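Local coordinates for protein aldehyde dehydrogenase (PDB 4O6R) that probably oxidises aldehydes to carboxylic acids with NAD(P)+, at residues A[29-37]-A[364-372]; A[281-289]-A[389-397]. All coordinates share one frame; numbering follows the deposited sequence. Where two conformers were deposited one is given.

Interaction 1 (A[29-37]-A[364-372])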
loop_
_atom_site.group_PDB
_atom_site.type_symbol
_atom_site.label_atom_id
_atom_site.label_comp_id
_atom_site.label_asym_id
_atom_site.label_seq_id
_atom_site.Cartn_x
_atom_site.Cartn_y
_atom_site.Cartn_z
ATOM N N ASP A 29 -38.337 14.258 24.586
ATOM C CA ASP A 29 -37.746 14.888 25.772
ATOM C C ASP A 29 -36.334 14.329 25.995
ATOM O O ASP A 29 -36.140 13.115 25.948
ATOM C CB ASP A 29 -38.595 14.637 27.027
ATOM C CG ASP A 29 -39.849 15.499 27.108
ATOM O OD1 ASP A 29 -40.184 16.276 26.192
ATOM O OD2 ASP A 29 -40.521 15.396 28.149
ATOM N N VAL A 30 -35.366 15.220 26.222
ATOM C CA VAL A 30 -33.984 14.835 26.481
ATOM C C VAL A 30 -33.743 15.056 27.951
ATOM O O VAL A 30 -33.954 16.159 28.456
ATOM C CB VAL A 30 -32.987 15.658 25.674
ATOM C CG1 VAL A 30 -31.550 15.263 26.031
ATOM C CG2 VAL A 30 -33.257 15.450 24.185
ATOM N N LEU A 31 -33.322 14.000 28.629
ATOM C CA LEU A 31 -33.194 14.015 30.077
ATOM C C LEU A 31 -31.740 14.171 30.526
ATOM O O LEU A 31 -30.790 13.718 29.838
ATOM C CB LEU A 31 -33.835 12.766 30.713
ATOM C CG LEU A 31 -35.290 12.467 30.322
ATOM C CD1 LEU A 31 -35.835 11.275 31.092
ATOM C CD2 LEU A 31 -36.136 13.697 30.590
ATOM N N ASN A 32 -31.591 14.814 31.675
ATOM C CA ASN A 32 -30.339 14.880 32.394
ATOM C C ASN A 32 -30.267 13.677 33.331
ATOM O O ASN A 32 -31.043 13.593 34.267
ATOM C CB ASN A 32 -30.289 16.171 33.205
ATOM C CG ASN A 32 -28.990 16.334 33.981
ATOM O OD1 ASN A 32 -28.212 15.391 34.133
ATOM N ND2 ASN A 32 -28.743 17.561 34.460
ATOM N N PRO A 33 -29.328 12.749 33.095
ATOM C CA PRO A 33 -29.224 11.560 33.959
ATOM C C PRO A 33 -28.769 11.800 35.401
ATOM O O PRO A 33 -28.915 10.911 36.235
ATOM C CB PRO A 33 -28.256 10.671 33.213
ATOM C CG PRO A 33 -27.410 11.612 32.423
ATOM C CD PRO A 33 -28.245 12.818 32.108
ATOM N N HIS A 34 -28.303 12.997 35.738
ATOM C CA HIS A 34 -28.013 13.319 37.143
ATOM C C HIS A 34 -29.265 13.405 38.011
ATOM O O HIS A 34 -29.255 13.031 39.201
ATOM C CB HIS A 34 -27.186 14.606 37.245
ATOM C CG HIS A 34 -27.123 15.178 38.621
ATOM N ND1 HIS A 34 -26.409 14.583 39.636
ATOM C CD2 HIS A 34 -27.684 16.291 39.154
ATOM C CE1 HIS A 34 -26.539 15.301 40.741
ATOM N NE2 HIS A 34 -27.310 16.338 40.476
ATOM N N ASP A 35 -30.347 13.901 37.420
ATOM C CA ASP A 35 -31.578 14.139 38.185
ATOM C C ASP A 35 -32.896 13.841 37.490
ATOM O O ASP A 35 -33.940 14.133 38.042
ATOM C CB ASP A 35 -31.597 15.575 38.712
ATOM C CG ASP A 35 -31.561 16.613 37.616
ATOM O OD1 ASP A 35 -31.730 16.270 36.441
ATOM O OD2 ASP A 35 -31.326 17.800 37.953
ATOM N N GLY A 36 -32.861 13.280 36.294
ATOM C CA GLY A 36 -34.074 12.937 35.562
ATOM C C GLY A 36 -34.820 14.133 35.010
ATOM O O GLY A 36 -35.952 13.997 34.536
ATOM N N SER A 37 -34.210 15.310 35.056
ATOM C CA SER A 37 -34.909 16.535 34.652
ATOM C C SER A 37 -34.832 16.651 33.132
ATOM O O SER A 37 -33.971 16.057 32.484
ATOM C CB SER A 37 -34.323 17.773 35.357
ATOM O OG SER A 37 -33.004 18.034 34.913
ATOM N N PRO A 364 -28.196 11.249 49.276
ATOM C CA PRO A 364 -29.541 11.660 48.852
ATOM C C PRO A 364 -29.561 12.680 47.710
ATOM O O PRO A 364 -30.576 12.796 47.030
ATOM C CB PRO A 364 -30.143 12.291 50.114
ATOM C CG PRO A 364 -29.270 11.849 51.241
ATOM C CD PRO A 364 -27.909 11.629 50.674
ATOM N N ALA A 365 -28.468 13.416 47.505
ATOM C CA ALA A 365 -28.378 14.367 46.392
ATOM C C ALA A 365 -28.346 13.670 45.015
ATOM O O ALA A 365 -28.628 14.296 43.998
ATOM C CB ALA A 365 -27.149 15.243 46.554
ATOM N N LEU A 366 -27.984 12.385 45.013
ATOM C CA LEU A 366 -27.967 11.542 43.831
ATOM C C LEU A 366 -29.257 10.730 43.615
ATOM O O LEU A 366 -29.362 9.981 42.638
ATOM C CB LEU A 366 -26.773 10.578 43.932
ATOM C CG LEU A 366 -25.400 11.239 44.200
ATOM C CD1 LEU A 366 -24.256 10.247 44.014
ATOM C CD2 LEU A 366 -25.207 12.448 43.296
ATOM N N ALA A 367 -30.247 10.885 44.496
ATOM C CA ALA A 367 -31.416 9.988 44.505
ATOM C C ALA A 367 -32.250 10.012 43.221
ATOM O O ALA A 367 -32.880 9.011 42.879
ATOM C CB ALA A 367 -32.313 10.292 45.707
ATOM N N ASN A 368 -32.248 11.131 42.497
ATOM C CA ASN A 368 -33.050 11.250 41.281
ATOM C C ASN A 368 -32.286 10.944 39.996
ATOM O O ASN A 368 -32.848 11.036 38.909
ATOM C CB ASN A 368 -33.638 12.638 41.201
ATOM C CG ASN A 368 -34.662 12.882 42.269
ATOM O OD1 ASN A 368 -34.644 13.913 42.910
ATOM N ND2 ASN A 368 -35.546 11.927 42.480
ATOM N N GLY A 369 -31.023 10.554 40.133
ATOM C CA GLY A 369 -30.195 10.212 39.001
ATOM C C GLY A 369 -29.995 8.722 38.847
ATOM O O GLY A 369 -30.289 7.940 39.768
ATOM N N TYR A 370 -29.429 8.333 37.701
ATOM C CA TYR A 370 -29.365 6.929 37.321
ATOM C C TYR A 370 -28.047 6.310 37.772
ATOM O O TYR A 370 -27.326 5.705 36.993
ATOM C CB TYR A 370 -29.570 6.781 35.827
ATOM C CG TYR A 370 -30.727 7.584 35.287
ATOM C CD1 TYR A 370 -31.935 7.680 35.976
ATOM C CD2 TYR A 370 -30.624 8.239 34.057
ATOM C CE1 TYR A 370 -32.997 8.428 35.455
ATOM C CE2 TYR A 370 -31.668 8.984 33.548
ATOM C CZ TYR A 370 -32.851 9.062 34.235
ATOM O OH TYR A 370 -33.871 9.784 33.698
ATOM N N TYR A 371 -27.776 6.434 39.073
ATOM C CA TYR A 371 -26.482 6.070 39.647
ATOM C C TYR A 371 -26.409 4.649 40.185
ATOM O O TYR A 371 -27.329 4.167 40.879
ATOM C CB TYR A 371 -26.118 7.009 40.796
ATOM C CG TYR A 371 -25.799 8.434 40.393
ATOM C CD1 TYR A 371 -24.495 8.800 40.009
ATOM C CD2 TYR A 371 -26.776 9.417 40.414
ATOM C CE1 TYR A 371 -24.202 10.102 39.642
ATOM C CE2 TYR A 371 -26.474 10.724 40.073
ATOM C CZ TYR A 371 -25.200 11.060 39.680
ATOM O OH TYR A 371 -24.904 12.369 39.358
ATOM N N VAL A 372 -25.294 3.997 39.893
ATOM C CA VAL A 372 -24.962 2.732 40.522
ATOM C C VAL A 372 -23.474 2.714 40.872
ATOM O O VAL A 372 -22.648 3.281 40.150
ATOM C CB VAL A 372 -25.403 1.541 39.644
ATOM C CG1 VAL A 372 -24.684 1.510 38.321
ATOM C CG2 VAL A 372 -25.203 0.227 40.372
HETATM O O HOH W 1 -30.190 13.449 41.792
HETATM O O HOH W 2 -27.750 17.065 43.507
#

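Interaction 2 (A[281-289]-A[389-397])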
loop_
_atom_site.group_PDB
_atom_site.type_symbol
_atom_site.label_atom_id
_atom_site.label_comp_id
_atom_site.label_asym_id
_atom_site.label_seq_id
_atom_site.Cartn_x
_atom_site.Cartn_y
_atom_site.Cartn_z
ATOM N N ILE A 281 -12.970 -0.945 32.896
ATOM C CA ILE A 281 -14.393 -1.182 33.152
ATOM C C ILE A 281 -15.118 0.016 33.746
ATOM O O ILE A 281 -16.297 0.184 33.461
ATOM C CB ILE A 281 -14.637 -2.438 33.995
ATOM C CG1 ILE A 281 -16.134 -2.832 34.068
ATOM C CG2 ILE A 281 -14.090 -2.261 35.406
ATOM C CD1 ILE A 281 -16.810 -3.056 32.720
ATOM N N PHE A 282 -14.452 0.861 34.530
ATOM C CA PHE A 282 -15.171 1.959 35.196
ATOM C C PHE A 282 -15.200 3.262 34.432
ATOM O O PHE A 282 -16.133 4.050 34.637
ATOM C CB PHE A 282 -14.706 2.122 36.653
ATOM C CG PHE A 282 -14.874 0.855 37.454
ATOM C CD1 PHE A 282 -16.085 0.155 37.424
ATOM C CD2 PHE A 282 -13.840 0.328 38.188
ATOM C CE1 PHE A 282 -16.245 -1.026 38.111
ATOM C CE2 PHE A 282 -14.003 -0.849 38.881
ATOM C CZ PHE A 282 -15.197 -1.535 38.847
ATOM N N HIS A 283 -14.244 3.482 33.531
ATOM C CA HIS A 283 -14.324 4.662 32.686
ATOM C C HIS A 283 -15.609 4.599 31.893
ATOM O O HIS A 283 -16.009 3.534 31.433
ATOM C CB HIS A 283 -13.141 4.815 31.740
ATOM C CG HIS A 283 -13.364 5.843 30.676
ATOM N ND1 HIS A 283 -13.585 5.512 29.366
ATOM C CD2 HIS A 283 -13.467 7.194 30.741
ATOM C CE1 HIS A 283 -13.763 6.608 28.646
ATOM N NE2 HIS A 283 -13.721 7.642 29.465
ATOM N N ASN A 284 -16.252 5.750 31.771
ATOM C CA ASN A 284 -17.513 5.918 31.039
ATOM C C ASN A 284 -18.631 5.112 31.670
ATOM O O ASN A 284 -19.614 4.741 31.011
ATOM C CB ASN A 284 -17.389 5.593 29.544
ATOM C CG ASN A 284 -18.181 6.568 28.690
ATOM O OD1 ASN A 284 -18.012 7.782 28.844
ATOM N ND2 ASN A 284 -19.062 6.063 27.806
ATOM N N GLN A 285 -18.471 4.841 32.963
ATOM C CA GLN A 285 -19.453 4.082 33.698
ATOM C C GLN A 285 -19.640 2.671 33.102
ATOM O O GLN A 285 -20.715 2.078 33.168
ATOM C CB GLN A 285 -20.773 4.854 33.726
ATOM C CG GLN A 285 -20.752 6.200 34.457
ATOM C CD GLN A 285 -19.856 7.275 33.858
ATOM O OE1 GLN A 285 -18.866 7.686 34.482
ATOM N NE2 GLN A 285 -20.179 7.727 32.633
ATOM N N GLY A 286 -18.591 2.135 32.505
ATOM C CA GLY A 286 -18.703 0.855 31.812
ATOM C C GLY A 286 -19.521 0.820 30.538
ATOM O O GLY A 286 -19.740 -0.268 29.962
ATOM N N GLN A 287 -19.916 1.991 30.042
ATOM C CA GLN A 287 -20.772 2.089 28.877
ATOM C C GLN A 287 -19.885 2.235 27.639
ATOM O O GLN A 287 -19.749 3.310 27.034
ATOM C CB GLN A 287 -21.736 3.270 29.027
ATOM C CG GLN A 287 -22.629 3.174 30.250
ATOM C CD GLN A 287 -23.329 4.499 30.592
ATOM O OE1 GLN A 287 -24.534 4.537 30.828
ATOM N NE2 GLN A 287 -22.572 5.575 30.604
ATOM N N ALA A 288 -19.216 1.125 27.331
ATOM C CA ALA A 288 -18.244 1.065 26.276
ATOM C C ALA A 288 -18.288 -0.348 25.743
ATOM O O ALA A 288 -18.168 -1.299 26.493
ATOM C CB ALA A 288 -16.843 1.400 26.798
ATOM N N CYS A 289 -18.458 -0.497 24.441
ATOM C CA CYS A 289 -18.557 -1.830 23.889
ATOM C C CYS A 289 -17.220 -2.578 24.015
ATOM O O CYS A 289 -17.207 -3.802 23.952
ATOM C CB CYS A 289 -19.062 -1.783 22.446
ATOM S SG CYS A 289 -20.665 -0.947 22.242
ATOM N N GLU A 389 -23.275 -12.321 29.063
ATOM C CA GLU A 389 -24.146 -11.314 28.491
ATOM C C GLU A 389 -23.598 -9.923 28.746
ATOM O O GLU A 389 -23.021 -9.665 29.800
ATOM C CB GLU A 389 -25.552 -11.461 29.093
ATOM C CG GLU A 389 -26.148 -12.826 28.818
ATOM C CD GLU A 389 -27.505 -13.064 29.474
ATOM O OE1 GLU A 389 -28.177 -12.091 29.854
ATOM O OE2 GLU A 389 -27.896 -14.246 29.601
ATOM N N GLU A 390 -23.792 -9.021 27.790
ATOM C CA GLU A 390 -23.290 -7.654 27.909
ATOM C C GLU A 390 -24.140 -6.917 28.949
ATOM O O GLU A 390 -25.370 -6.849 28.824
ATOM C CB GLU A 390 -23.294 -6.910 26.531
ATOM C CG GLU A 390 -22.398 -5.653 26.501
ATOM C CD GLU A 390 -22.083 -5.079 25.098
ATOM O OE1 GLU A 390 -22.790 -5.458 24.115
ATOM O OE2 GLU A 390 -21.123 -4.225 24.983
ATOM N N VAL A 391 -23.506 -6.441 30.015
ATOM C CA VAL A 391 -24.203 -5.659 31.055
ATOM C C VAL A 391 -24.088 -4.152 30.731
ATOM O O VAL A 391 -25.006 -3.376 30.916
ATOM C CB VAL A 391 -23.643 -6.010 32.449
ATOM C CG1 VAL A 391 -24.308 -5.193 33.549
ATOM C CG2 VAL A 391 -23.832 -7.487 32.721
ATOM N N PHE A 392 -22.937 -3.738 30.216
ATOM C CA PHE A 392 -22.759 -2.365 29.669
ATOM C C PHE A 392 -22.849 -1.324 30.782
ATOM O O PHE A 392 -23.270 -0.207 30.537
ATOM C CB PHE A 392 -23.791 -2.056 28.558
ATOM C CG PHE A 392 -23.315 -1.061 27.527
ATOM C CD1 PHE A 392 -22.295 -1.385 26.662
ATOM C CD2 PHE A 392 -23.915 0.182 27.399
ATOM C CE1 PHE A 392 -21.868 -0.495 25.686
ATOM C CE2 PHE A 392 -23.492 1.094 26.427
ATOM C CZ PHE A 392 -22.468 0.756 25.575
ATOM N N GLY A 393 -22.456 -1.701 31.994
ATOM C CA GLY A 393 -22.467 -0.782 33.153
ATOM C C GLY A 393 -21.143 -0.947 33.869
ATOM O O GLY A 393 -20.267 -1.716 33.389
ATOM N N PRO A 394 -20.980 -0.265 35.018
ATOM C CA PRO A 394 -19.699 -0.274 35.717
ATOM C C PRO A 394 -19.635 -1.556 36.526
ATOM O O PRO A 394 -19.732 -1.535 37.747
ATOM C CB PRO A 394 -19.786 0.956 36.624
ATOM C CG PRO A 394 -21.250 1.081 36.930
ATOM C CD PRO A 394 -21.949 0.642 35.655
ATOM N N PHE A 395 -19.516 -2.669 35.811
ATOM C CA PHE A 395 -19.829 -3.980 36.346
ATOM C C PHE A 395 -18.832 -4.957 35.761
ATOM O O PHE A 395 -18.825 -5.170 34.581
ATOM C CB PHE A 395 -21.268 -4.344 35.920
ATOM C CG PHE A 395 -21.783 -5.647 36.452
ATOM C CD1 PHE A 395 -21.209 -6.862 36.071
ATOM C CD2 PHE A 395 -22.902 -5.682 37.272
ATOM C CE1 PHE A 395 -21.710 -8.057 36.555
ATOM C CE2 PHE A 395 -23.421 -6.881 37.730
ATOM C CZ PHE A 395 -22.830 -8.077 37.383
ATOM N N VAL A 396 -17.980 -5.534 36.591
ATOM C CA VAL A 396 -16.971 -6.480 36.087
ATOM C C VAL A 396 -17.149 -7.864 36.712
ATOM O O VAL A 396 -17.443 -7.989 37.896
ATOM C CB VAL A 396 -15.528 -5.923 36.264
ATOM C CG1 VAL A 396 -15.224 -5.616 37.727
ATOM C CG2 VAL A 396 -14.489 -6.856 35.627
ATOM N N THR A 397 -17.033 -8.882 35.872
ATOM C CA THR A 397 -17.129 -10.264 36.284
ATOM C C THR A 397 -15.745 -10.908 36.321
ATOM O O THR A 397 -15.000 -10.847 35.344
ATOM C CB THR A 397 -18.049 -11.045 35.355
ATOM O OG1 THR A 397 -19.340 -10.405 35.341
ATOM C CG2 THR A 397 -18.181 -12.502 35.838
HETATM O O HOH W 3 -19.482 -3.524 27.385
#

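Interaction 1 (A[29-37]-A[364-372])
His34 and Gly369 bring the two backbones to 4.2 Å between their CA atoms, and one direct backbone hydrogen bond, Tyr370 N to Pro33 O at 3.0 Å, joins the segments there. Glycine suits this crossing: without a side chain, Gly369 can bring its CA to 3.0 Å from His34 O. The His34 ring extends from a CG anti to the backbone N (chi1 166°), which sets ND1 2.7 Å from Tyr371 OH in a nearly straight hydrogen bond (176°) lying in the imidazole plane; the two rings meet rim to rim with almost perpendicular planes. Segment 29-37 includes the turn of the hairpin formed by strands 27-32 and 37-43. Asn32 and Asp35 each form an Asx turn within it, and Gly36 readily adopts the positive phi required. Tyr370 packs against this turn, with Pro33 O over one face of its ring. Pro33 CB lies 3.5 Å from Tyr370 CD2. Tyr370 OH reaches Leu31 CD1 at 3.6 Å. Beside His34 and Ala365, one water bridges His34 O, Ala365 O and Asn368 N, while a second links His34 NE2 to Ala365 O.

Interaction 2 (A[281-289]-A[389-397])
Phe392 lays one face of its ring along the backbone of Gln287 and Ala288. With CG anti to the backbone N (chi1 -152°), the ring swings over Gln287, whose CA sits above the ring centre, 3.9 Å from the centroid, in a CH-pi contact; Cys289 CA lies at the ring edge. Gln287 turns its CG beside its own backbone N, placing CG 3.5 Å from Phe392 O. The chain runs extended, and both polar atoms of its amide are bonded: NE2 gives a hydrogen bond to Asn284 O and OE1 accepts one from Thr332 N. Asn284 ND2 donates in turn to Gln287 O, which lies in its amide plane, and also to Asn157 O. Gly286, at positive phi and lacking a side chain, brings its CA 3.4 Å from Gly393 O. Pro394, which has no N-H to offer, presses CD to 3.1 Å from Gln285 O. Beyond it, Ile281 packs CG1 on Val396 CB at 3.8 Å, and the edge of the Phe282 ring meets Pro394 O. Glu390 extends toward Cys289 and shares a water with Ala288 O. Cys289 lies in the family's cysteine signature and is probably the catalytic nucleophile; the Glu-Val-Phe-Gly-Pro sequence of 390-394 matches the conserved motif whose glutamate and phenylalanine contact the nicotinamide end of the cofactor in relatives, and the pairing is consistent with the aldehyde dehydrogenase active site.

How the interactions relate
Interaction 1 lies toward the periphery, about 24 Å from the chain centre, whereas interaction 2 is buried at about 14 Å; their own centres are 19 Å apart. The two meet where Val372 CG1 packs on Pro394 CG (3.7 Å). Segment 364-372 leads into strand 375-378, which pairs in parallel with strand 395-401, which starts within segment 389-397, so one side of each contact leads into, or enters, the same sheet. Helix 334-349 also packs against residues of both. Their chemistry follows their depth: interaction 1 relies on direct and water-mediated hydrogen bonds at a hairpin turn, while interaction 2 has no direct hydrogen bond across and depends on close apolar and CH-pi packing beside the probable catalytic cysteine.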